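Side-chain contacts in mitochondrial association factor 1 (Toxoplasma gondii, PDB 6BXS), which belongs to a macro-domain protein family encoded by a parasite locus required for direct manipulation of host mitochondria, though its own molecular role remains uncertain: residues R12-C15 with L16-N20; I70-E73 with A74-R78; L98-A101 with E102-P105; G226-G229 with L230-G234. All coordinates share one frame; numbering follows the deposited sequence.

Contact 1: residues R12-C15 with L16-N20; sequences RFTC and LGDRN
Arg12 runs its side chain across that of Asn20 at the closed end of the beta hairpin formed by strands 8-13 and 19-24. These two residues are an antiparallel non-hydrogen-bonded pair. Asn20 OD1 sits 3.2 Å from Arg12 CB and accepts a weak bond from Arg12 NE. The guanidinium and amide planes are only 12° apart, so the two flat groups lie nearly parallel. Arg12 CG is anti to the backbone N (chi1 -179°), and the bend at chi3 brings NE round to OD1. A sulfate ion, probably from the crystallisation liquor, pairs with Arg12 NH1.

The next pair, Phe13 and Arg19, is hydrogen-bonded, with Phe13 N 2.9 Å from Arg19 O. Arg19 N returns a weak bond to Phe13 O, which also takes Leu16 N at 3.1 Å and, weakly, Asp18 N. One carbonyl thus gathers three amides at the turn. Leu16 CG lies 3.8 Å from Phe13 CB, and the two side chains run alongside each other. Leu16 packs further on Val241 and Glu242 of helix 230-248. Thr14 OG1 gives a weak bond to Asp18 OD1 across the loop. Glu272 receives the backbone N of both Thr14 and Cys15. Gly17 and Asp18 both have positive phi, which turns the chain back into the second strand.

Arg19 NH2 forms a salt bridge with Asp249 and also bonds to Pro250 O. The other branch reaches back to the loop: Arg19 NH1 lies 2.7 Å from Leu16 O, which is in the guanidinium plane.

Contact 2: residues I70-E73 with A74-R78; sequences IIEE and ARRNR
The last turn of helix 61-76 carries a salt-bridge network of Glu72, Glu73 and Arg76, and a Schellman motif ends the helix just after it. Arg76 stands between the two acids. Its NH1 is 3.5 Å from Glu72 OE2, but the oxygen lies well out of the guanidinium plane, so charge alone links them. Arg76 NH2 is likewise 3.5 Å from Glu73 OE1, and here the carboxylate and guanidinium planes are 87° apart. Glu73 bends at chi2 (65°), which swings its carboxylate along the helix toward the later residues.

The other oxygen of that carboxylate takes a true hydrogen bond. Asn77 ND2 reaches Glu73 OE2 at 3.1 Å, on the anti side and 26° out of the carboxylate plane. Asn77 ND2 also bonds to Glu155 O, which ties the helix end to a neighbouring loop. On another side of the helix, Ile71 CG2 lies beside Arg75 NH2 at 3.8 Å.

Regular bonds run along the backbone up to Asn77 N and Glu73 O at 3.0 Å. Arg78 then takes positive phi, and its N bonds to Arg75 O at 2.9 Å. Glu73 is buried, yet each of its carboxylate oxygens has a partner. The nearby positive charge of Arg76 would probably favour the ionised form of Glu73, offsetting the unfavourable field of the helix C-terminus.

Contact 3: residues L98-A101 with E102-P105; sequences LHDA and ERQP
In the last turn of helix 83-103, Glu102 lies against Leu98, one turn earlier in the chain. Its CB lies 3.4 Å from Leu98 O. CG follows the same carbonyl at 3.3 Å and also touches the Leu98 methyl CD1. With CG anti to the carbonyl carbon (chi1 -77°) and the chain extended beyond it, the carboxylate is carried across the leucine side chain. CD is 3.8 Å from Leu98 O and also nears Leu98 CG. OE1 then rests 3.8 Å from Leu98 CG, so this end of the acid meets hydrocarbon. OE2 stays on the side of the Leu98 carbonyl. Glu102 N bonds to that carbonyl oxygen at 2.8 Å, and Pro131 packs against the side chain from a loop.

Arg103 makes the charged contact of this turn. Its chain passes over His99 O, with CG 3.4 Å from that oxygen. NH2 then comes alongside Asp100 OD1 at 3.5 Å. This salt bridge is one of charges only, because OD1 lies well out of the guanidinium plane. Asp100 and Ala101 also touch Val109 of strand 109-111. Near the end of the helix, Gln104 N approaches Ala101 O from above the carbonyl plane at 3.1 Å.

Contact 4: residues G226-G229 with L230-G234; sequences GRRG and LHSIG
Ser232 and Arg228 carry the polar part of this contact, at the join between a loop and helix 230-248. The Ser232 hydroxyl donates to Gly229 O, three residues back, at 2.7 Å and accepts from Arg228 NH1 at 3.1 Å. The second bond is fairly straight (159°), with OG at the edge of the guanidinium and near its plane. A chi1 of 65° sets OG between the backbone N and the carbonyl carbon, turned back toward Gly229. Ser232 N adds a weak bond to the same carbonyl oxygen.

Outside the two segments, Arg228 NE bonds to Gly175 O, while NH2 meets Asp179 in a salt bridge and also bonds to Ala177 O. Tyr182 adds a cation-pi contact, so the buried guanidinium is held from several directions.

Close packing completes the contact. Arg228 CG, anti to the backbone N (chi1 -178°), comes 3.0 Å from Ser232 OG. Ile233 CG1 crosses the Arg228 chain 3.6 Å from CD, and it is equally close to Gly229 O.

The contact lies where the glycine-rich loop after strand 213-216 meets the helix, a position consistent with that of a phosphate-binding loop in ADP-ribose-binding macro domains.

The four contacts follow one another along the chain without touching. Contacts 1 and 2 lie on opposite sides of the chain's centre, with their own centres 39 Å apart. Contacts 1 and 4 come nearest, about 10 Å between nearest atoms. Helix 230-248 relates them: it begins in contact 4, and its later residues pack on the hairpin turn of contact 1. Contacts 2 and 3 close two successive helices, 61-76 and 83-103, with nearest atoms about 17 Å apart. Sulfate ions, probably from the crystallisation liquor, lie near contacts 1, 2 and 4. In contact 4 it is the side chain of His231 that comes near a bound sulfate.

Contact 1: residues R12-C15 with L16-N20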
loop_
_atom_site.group_PDB
_atom_site.type_symbol
_atom_site.label_atom_id
_atom_site.label_comp_id
_atom_site.label_asym_id
_atom_site.label_seq_id
_atom_site.Cartn_x
_atom_site.Cartn_y
_atom_site.Cartn_z
ATOM N N ARG A 12 10.969 10.026 15.606
ATOM C CA ARG A 12 10.236 11.249 15.304
ATOM C C ARG A 12 10.919 12.027 14.189
ATOM O O ARG A 12 12.144 12.128 14.153
ATOM C CB ARG A 12 10.113 12.123 16.550
ATOM C CG ARG A 12 9.341 13.411 16.326
ATOM C CD ARG A 12 8.756 13.924 17.630
ATOM N NE ARG A 12 7.706 13.037 18.124
ATOM C CZ ARG A 12 7.319 12.957 19.393
ATOM N NH1 ARG A 12 7.895 13.707 20.324
ATOM N NH2 ARG A 12 6.353 12.117 19.736
ATOM N N PHE A 13 10.114 12.577 13.284
ATOM C CA PHE A 13 10.627 13.274 12.111
ATOM C C PHE A 13 10.066 14.682 12.017
ATOM O O PHE A 13 8.869 14.871 11.803
ATOM C CB PHE A 13 10.290 12.488 10.844
ATOM C CG PHE A 13 11.044 11.200 10.720
ATOM C CD1 PHE A 13 10.578 10.047 11.329
ATOM C CD2 PHE A 13 12.225 11.143 10.001
ATOM C CE1 PHE A 13 11.275 8.861 11.219
ATOM C CE2 PHE A 13 12.923 9.960 9.888
ATOM C CZ PHE A 13 12.450 8.818 10.498
ATOM N N THR A 14 10.937 15.670 12.179
ATOM C CA THR A 14 10.526 17.062 12.093
ATOM C C THR A 14 10.250 17.442 10.641
ATOM O O THR A 14 9.528 18.401 10.370
ATOM C CB THR A 14 11.589 18.009 12.685
ATOM O OG1 THR A 14 11.069 19.342 12.743
ATOM C CG2 THR A 14 12.854 17.998 11.847
ATOM N N CYS A 15 10.830 16.691 9.708
ATOM C CA CYS A 15 10.568 16.911 8.289
ATOM C C CYS A 15 9.176 16.409 7.908
ATOM O O CYS A 15 8.691 16.680 6.809
ATOM C CB CYS A 15 11.630 16.222 7.425
ATOM S SG CYS A 15 11.552 14.414 7.415
ATOM N N LEU A 16 8.542 15.678 8.824
ATOM C CA LEU A 16 7.184 15.176 8.625
ATOM C C LEU A 16 6.223 15.773 9.651
ATOM O O LEU A 16 5.272 15.117 10.080
ATOM C CB LEU A 16 7.153 13.649 8.718
ATOM C CG LEU A 16 8.084 12.879 7.777
ATOM C CD1 LEU A 16 7.946 11.382 8.009
ATOM C CD2 LEU A 16 7.804 13.222 6.323
ATOM N N GLY A 17 6.474 17.016 10.045
ATOM C CA GLY A 17 5.623 17.696 11.004
ATOM C C GLY A 17 5.687 17.065 12.383
ATOM O O GLY A 17 4.682 17.008 13.094
ATOM N N ASP A 18 6.870 16.584 12.752
ATOM C CA ASP A 18 7.111 16.002 14.072
ATOM C C ASP A 18 6.267 14.753 14.320
ATOM O O ASP A 18 5.803 14.522 15.434
ATOM C CB ASP A 18 6.840 17.031 15.175
ATOM C CG ASP A 18 7.674 18.286 15.022
ATOM O OD1 ASP A 18 8.884 18.164 14.745
ATOM O OD2 ASP A 18 7.119 19.393 15.179
ATOM N N ARG A 19 6.079 13.947 13.280
ATOM C CA ARG A 19 5.350 12.690 13.409
ATOM C C ARG A 19 6.283 11.548 13.797
ATOM O O ARG A 19 7.441 11.517 13.380
ATOM C CB ARG A 19 4.634 12.346 12.100
ATOM C CG ARG A 19 3.375 13.154 11.846
ATOM C CD ARG A 19 2.822 12.901 10.452
ATOM N NE ARG A 19 1.572 13.622 10.224
ATOM C CZ ARG A 19 1.489 14.937 10.042
ATOM N NH1 ARG A 19 2.582 15.688 10.064
ATOM N NH2 ARG A 19 0.308 15.506 9.845
ATOM N N ASN A 20 5.774 10.618 14.599
ATOM C CA ASN A 20 6.470 9.362 14.847
ATOM C C ASN A 20 6.214 8.377 13.714
ATOM O O ASN A 20 5.069 8.166 13.314
ATOM C CB ASN A 20 6.027 8.743 16.175
ATOM C CG ASN A 20 6.745 9.336 17.371
ATOM O OD1 ASN A 20 7.794 9.965 17.237
ATOM N ND2 ASN A 20 6.188 9.119 18.556
#

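Contact 2: residues I70-E73 with A74-R78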
loop_
_atom_site.group_PDB
_atom_site.type_symbol
_atom_site.label_atom_id
_atom_site.label_comp_id
_atom_site.label_asym_id
_atom_site.label_seq_id
_atom_site.Cartn_x
_atom_site.Cartn_y
_atom_site.Cartn_z
ATOM N N ILE A 70 -5.153 -14.285 2.772
ATOM C CA ILE A 70 -6.580 -14.206 2.482
ATOM C C ILE A 70 -7.167 -15.594 2.239
ATOM O O ILE A 70 -8.251 -15.914 2.727
ATOM C CB ILE A 70 -6.847 -13.310 1.251
ATOM C CG1 ILE A 70 -6.577 -11.845 1.606
ATOM C CG2 ILE A 70 -8.283 -13.484 0.751
ATOM C CD1 ILE A 70 -6.677 -10.885 0.434
ATOM N N ILE A 71 -6.452 -16.409 1.473
ATOM C CA ILE A 71 -6.922 -17.748 1.136
ATOM C C ILE A 71 -6.955 -18.647 2.372
ATOM O O ILE A 71 -7.907 -19.401 2.567
ATOM C CB ILE A 71 -6.040 -18.389 0.045
ATOM C CG1 ILE A 71 -6.227 -17.648 -1.282
ATOM C CG2 ILE A 71 -6.392 -19.862 -0.144
ATOM C CD1 ILE A 71 -5.168 -17.956 -2.327
ATOM N N GLU A 72 -5.915 -18.570 3.200
ATOM C CA GLU A 72 -5.845 -19.392 4.405
ATOM C C GLU A 72 -7.016 -19.094 5.334
ATOM O O GLU A 72 -7.641 -20.005 5.873
ATOM C CB GLU A 72 -4.527 -19.162 5.148
ATOM C CG GLU A 72 -4.227 -20.231 6.199
ATOM C CD GLU A 72 -3.447 -19.708 7.397
ATOM O OE1 GLU A 72 -3.660 -18.545 7.804
ATOM O OE2 GLU A 72 -2.619 -20.470 7.939
ATOM N N GLU A 73 -7.308 -17.811 5.520
ATOM C CA GLU A 73 -8.402 -17.397 6.389
ATOM C C GLU A 73 -9.748 -17.807 5.797
ATOM O O GLU A 73 -10.682 -18.134 6.529
ATOM C CB GLU A 73 -8.360 -15.885 6.618
ATOM C CG GLU A 73 -9.352 -15.386 7.656
ATOM C CD GLU A 73 -9.060 -15.915 9.050
ATOM O OE1 GLU A 73 -7.873 -16.141 9.369
ATOM O OE2 GLU A 73 -10.021 -16.104 9.825
ATOM N N ALA A 74 -9.841 -17.789 4.471
ATOM C CA ALA A 74 -11.059 -18.209 3.785
ATOM C C ALA A 74 -11.327 -19.692 4.024
ATOM O O ALA A 74 -12.455 -20.086 4.322
ATOM C CB ALA A 74 -10.957 -17.925 2.291
ATOM N N ARG A 75 -10.285 -20.507 3.888
ATOM C CA ARG A 75 -10.403 -21.946 4.100
ATOM C C ARG A 75 -10.729 -22.236 5.559
ATOM O O ARG A 75 -11.521 -23.126 5.869
ATOM C CB ARG A 75 -9.108 -22.660 3.701
ATOM C CG ARG A 75 -9.303 -24.106 3.273
ATOM C CD ARG A 75 -9.835 -24.189 1.852
ATOM N NE ARG A 75 -8.838 -23.755 0.876
ATOM C CZ ARG A 75 -9.109 -23.438 -0.387
ATOM N NH1 ARG A 75 -10.353 -23.493 -0.842
ATOM N NH2 ARG A 75 -8.130 -23.057 -1.197
ATOM N N ARG A 76 -10.100 -21.474 6.448
ATOM C CA ARG A 76 -10.329 -21.595 7.882
ATOM C C ARG A 76 -11.802 -21.375 8.218
ATOM O O ARG A 76 -12.387 -22.119 9.007
ATOM C CB ARG A 76 -9.453 -20.592 8.634
ATOM C CG ARG A 76 -9.542 -20.673 10.145
ATOM C CD ARG A 76 -8.466 -19.811 10.786
ATOM N NE ARG A 76 -7.136 -20.392 10.625
ATOM C CZ ARG A 76 -5.998 -19.739 10.842
ATOM N NH1 ARG A 76 -4.839 -20.357 10.669
ATOM N NH2 ARG A 76 -6.014 -18.469 11.226
ATOM N N ASN A 77 -12.394 -20.356 7.604
ATOM C CA ASN A 77 -13.806 -20.047 7.798
ATOM C C ASN A 77 -14.698 -20.841 6.847
ATOM O O ASN A 77 -15.879 -20.533 6.681
ATOM C CB ASN A 77 -14.040 -18.548 7.615
ATOM C CG ASN A 77 -13.289 -17.716 8.635
ATOM O OD1 ASN A 77 -13.367 -17.972 9.836
ATOM N ND2 ASN A 77 -12.540 -16.729 8.159
ATOM N N ARG A 78 -14.114 -21.862 6.226
ATOM C CA ARG A 78 -14.831 -22.774 5.338
ATOM C C ARG A 78 -15.514 -22.062 4.173
ATOM O O ARG A 78 -16.740 -22.009 4.094
ATOM C CB ARG A 78 -15.865 -23.584 6.130
ATOM C CG ARG A 78 -15.259 -24.636 7.053
ATOM C CD ARG A 78 -14.370 -25.622 6.302
ATOM N NE ARG A 78 -14.892 -25.933 4.968
ATOM C CZ ARG A 78 -14.235 -25.752 3.820
ATOM N NH1 ARG A 78 -12.999 -25.262 3.798
ATOM N NH2 ARG A 78 -14.822 -26.068 2.674
#

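Contact 3: residues L98-A101 with E102-P105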
loop_
_atom_site.group_PDB
_atom_site.type_symbol
_atom_site.label_atom_id
_atom_site.label_comp_id
_atom_site.label_asym_id
_atom_site.label_seq_id
_atom_site.Cartn_x
_atom_site.Cartn_y
_atom_site.Cartn_z
ATOM N N LEU A 98 -10.179 1.307 -11.417
ATOM C CA LEU A 98 -9.147 2.203 -11.927
ATOM C C LEU A 98 -9.679 3.041 -13.085
ATOM O O LEU A 98 -9.349 4.221 -13.207
ATOM C CB LEU A 98 -7.912 1.416 -12.374
ATOM C CG LEU A 98 -6.796 2.259 -12.999
ATOM C CD1 LEU A 98 -6.390 3.416 -12.077
ATOM C CD2 LEU A 98 -5.590 1.399 -13.336
ATOM N N HIS A 99 -10.498 2.426 -13.933
ATOM C CA HIS A 99 -11.134 3.138 -15.038
ATOM C C HIS A 99 -11.987 4.281 -14.504
ATOM O O HIS A 99 -11.931 5.396 -15.020
ATOM C CB HIS A 99 -11.987 2.186 -15.883
ATOM C CG HIS A 99 -11.206 1.420 -16.905
ATOM N ND1 HIS A 99 -11.361 0.065 -17.102
ATOM C CD2 HIS A 99 -10.267 1.822 -17.795
ATOM C CE1 HIS A 99 -10.550 -0.336 -18.065
ATOM N NE2 HIS A 99 -9.874 0.712 -18.502
ATOM N N ASP A 100 -12.764 4.001 -13.462
ATOM C CA ASP A 100 -13.574 5.030 -12.811
ATOM C C ASP A 100 -12.693 6.101 -12.169
ATOM O O ASP A 100 -12.980 7.293 -12.266
ATOM C CB ASP A 100 -14.488 4.411 -11.750
ATOM C CG ASP A 100 -15.499 3.446 -12.337
ATOM O OD1 ASP A 100 -15.789 3.543 -13.548
ATOM O OD2 ASP A 100 -16.011 2.593 -11.580
ATOM N N ALA A 101 -11.623 5.670 -11.508
ATOM C CA ALA A 101 -10.728 6.595 -10.818
ATOM C C ALA A 101 -10.063 7.552 -11.802
ATOM O O ALA A 101 -9.894 8.738 -11.512
ATOM C CB ALA A 101 -9.675 5.824 -10.035
ATOM N N GLU A 102 -9.693 7.030 -12.966
ATOM C CA GLU A 102 -9.010 7.817 -13.987
ATOM C C GLU A 102 -9.922 8.884 -14.586
ATOM O O GLU A 102 -9.445 9.919 -15.049
ATOM C CB GLU A 102 -8.473 6.901 -15.091
ATOM C CG GLU A 102 -7.200 6.155 -14.702
ATOM C CD GLU A 102 -6.712 5.210 -15.788
ATOM O OE1 GLU A 102 -5.591 4.674 -15.649
ATOM O OE2 GLU A 102 -7.446 5.002 -16.777
ATOM N N ARG A 103 -11.228 8.631 -14.578
ATOM C CA ARG A 103 -12.207 9.621 -15.031
ATOM C C ARG A 103 -12.179 10.861 -14.148
ATOM O O ARG A 103 -12.417 11.976 -14.616
ATOM C CB ARG A 103 -13.623 9.041 -15.023
ATOM C CG ARG A 103 -13.915 7.983 -16.066
ATOM C CD ARG A 103 -15.248 7.325 -15.744
ATOM N NE ARG A 103 -15.954 6.839 -16.927
ATOM C CZ ARG A 103 -15.902 5.591 -17.390
ATOM N NH1 ARG A 103 -16.594 5.264 -18.471
ATOM N NH2 ARG A 103 -15.165 4.669 -16.781
ATOM N N GLN A 104 -11.896 10.652 -12.865
ATOM C CA GLN A 104 -11.941 11.713 -11.865
ATOM C C GLN A 104 -10.725 11.648 -10.951
ATOM O O GLN A 104 -10.822 11.172 -9.821
ATOM C CB GLN A 104 -13.218 11.602 -11.030
ATOM C CG GLN A 104 -14.503 11.871 -11.792
ATOM C CD GLN A 104 -15.731 11.523 -10.975
ATOM O OE1 GLN A 104 -16.131 10.359 -10.898
ATOM N NE2 GLN A 104 -16.331 12.530 -10.349
ATOM N N PRO A 105 -9.568 12.119 -11.440
ATOM C CA PRO A 105 -8.347 12.087 -10.630
ATOM C C PRO A 105 -8.487 12.887 -9.337
ATOM O O PRO A 105 -9.057 13.977 -9.348
ATOM C CB PRO A 105 -7.294 12.714 -11.550
ATOM C CG PRO A 105 -7.847 12.570 -12.928
ATOM C CD PRO A 105 -9.328 12.672 -12.783
#

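Contact 4: residues G226-G229 with L230-G234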
loop_
_atom_site.group_PDB
_atom_site.type_symbol
_atom_site.label_atom_id
_atom_site.label_comp_id
_atom_site.label_asym_id
_atom_site.label_seq_id
_atom_site.Cartn_x
_atom_site.Cartn_y
_atom_site.Cartn_z
ATOM N N GLY A 226 14.487 -3.978 -10.991
ATOM C CA GLY A 226 15.292 -3.988 -12.197
ATOM C C GLY A 226 16.756 -3.748 -11.866
ATOM O O GLY A 226 17.332 -4.450 -11.034
ATOM N N ARG A 227 17.353 -2.749 -12.510
ATOM C CA ARG A 227 18.761 -2.416 -12.298
ATOM C C ARG A 227 18.965 -1.324 -11.248
ATOM O O ARG A 227 20.099 -1.009 -10.887
ATOM C CB ARG A 227 19.401 -1.970 -13.616
ATOM C CG ARG A 227 19.871 -3.110 -14.503
ATOM C CD ARG A 227 20.702 -2.605 -15.678
ATOM N NE ARG A 227 19.879 -2.049 -16.751
ATOM C CZ ARG A 227 19.478 -0.781 -16.825
ATOM N NH1 ARG A 227 18.733 -0.385 -17.848
ATOM N NH2 ARG A 227 19.815 0.095 -15.886
ATOM N N ARG A 228 17.870 -0.752 -10.755
ATOM C CA ARG A 228 17.948 0.411 -9.873
ATOM C C ARG A 228 18.541 0.079 -8.504
ATOM O O ARG A 228 18.242 -0.962 -7.919
ATOM C CB ARG A 228 16.559 1.031 -9.695
ATOM C CG ARG A 228 16.549 2.272 -8.822
ATOM C CD ARG A 228 15.215 3.002 -8.888
ATOM N NE ARG A 228 15.055 3.741 -10.138
ATOM C CZ ARG A 228 15.627 4.914 -10.395
ATOM N NH1 ARG A 228 16.408 5.494 -9.492
ATOM N NH2 ARG A 228 15.421 5.510 -11.561
ATOM N N GLY A 229 19.381 0.981 -8.004
ATOM C CA GLY A 229 19.990 0.826 -6.695
ATOM C C GLY A 229 18.999 1.124 -5.587
ATOM O O GLY A 229 18.130 1.983 -5.735
ATOM N N LEU A 230 19.130 0.414 -4.471
ATOM C CA LEU A 230 18.183 0.547 -3.371
ATOM C C LEU A 230 18.249 1.928 -2.728
ATOM O O LEU A 230 17.244 2.429 -2.231
ATOM C CB LEU A 230 18.433 -0.535 -2.319
ATOM C CG LEU A 230 17.777 -1.890 -2.598
ATOM C CD1 LEU A 230 18.298 -2.948 -1.635
ATOM C CD2 LEU A 230 16.261 -1.787 -2.502
ATOM N N HIS A 231 19.426 2.546 -2.744
ATOM C CA HIS A 231 19.583 3.872 -2.157
ATOM C C HIS A 231 18.667 4.883 -2.839
ATOM O O HIS A 231 17.997 5.674 -2.174
ATOM C CB HIS A 231 21.034 4.345 -2.249
ATOM C CG HIS A 231 21.222 5.776 -1.853
ATOM N ND1 HIS A 231 21.166 6.813 -2.760
ATOM C CD2 HIS A 231 21.448 6.344 -0.645
ATOM C CE1 HIS A 231 21.357 7.958 -2.129
ATOM N NE2 HIS A 231 21.530 7.701 -0.844
ATOM N N SER A 232 18.639 4.852 -4.167
ATOM C CA SER A 232 17.809 5.775 -4.935
ATOM C C SER A 232 16.327 5.563 -4.642
ATOM O O SER A 232 15.520 6.476 -4.803
ATOM C CB SER A 232 18.069 5.611 -6.432
ATOM O OG SER A 232 17.656 4.333 -6.878
ATOM N N ILE A 233 15.977 4.354 -4.211
ATOM C CA ILE A 233 14.589 4.016 -3.913
ATOM C C ILE A 233 14.205 4.495 -2.516
ATOM O O ILE A 233 13.072 4.924 -2.287
ATOM C CB ILE A 233 14.351 2.499 -4.040
ATOM C CG1 ILE A 233 14.573 2.071 -5.495
ATOM C CG2 ILE A 233 12.942 2.131 -3.566
ATOM C CD1 ILE A 233 14.293 0.612 -5.786
ATOM N N GLY A 234 15.147 4.417 -1.583
ATOM C CA GLY A 234 14.935 4.939 -0.246
ATOM C C GLY A 234 14.699 6.438 -0.275
ATOM O O GLY A 234 13.827 6.955 0.425
#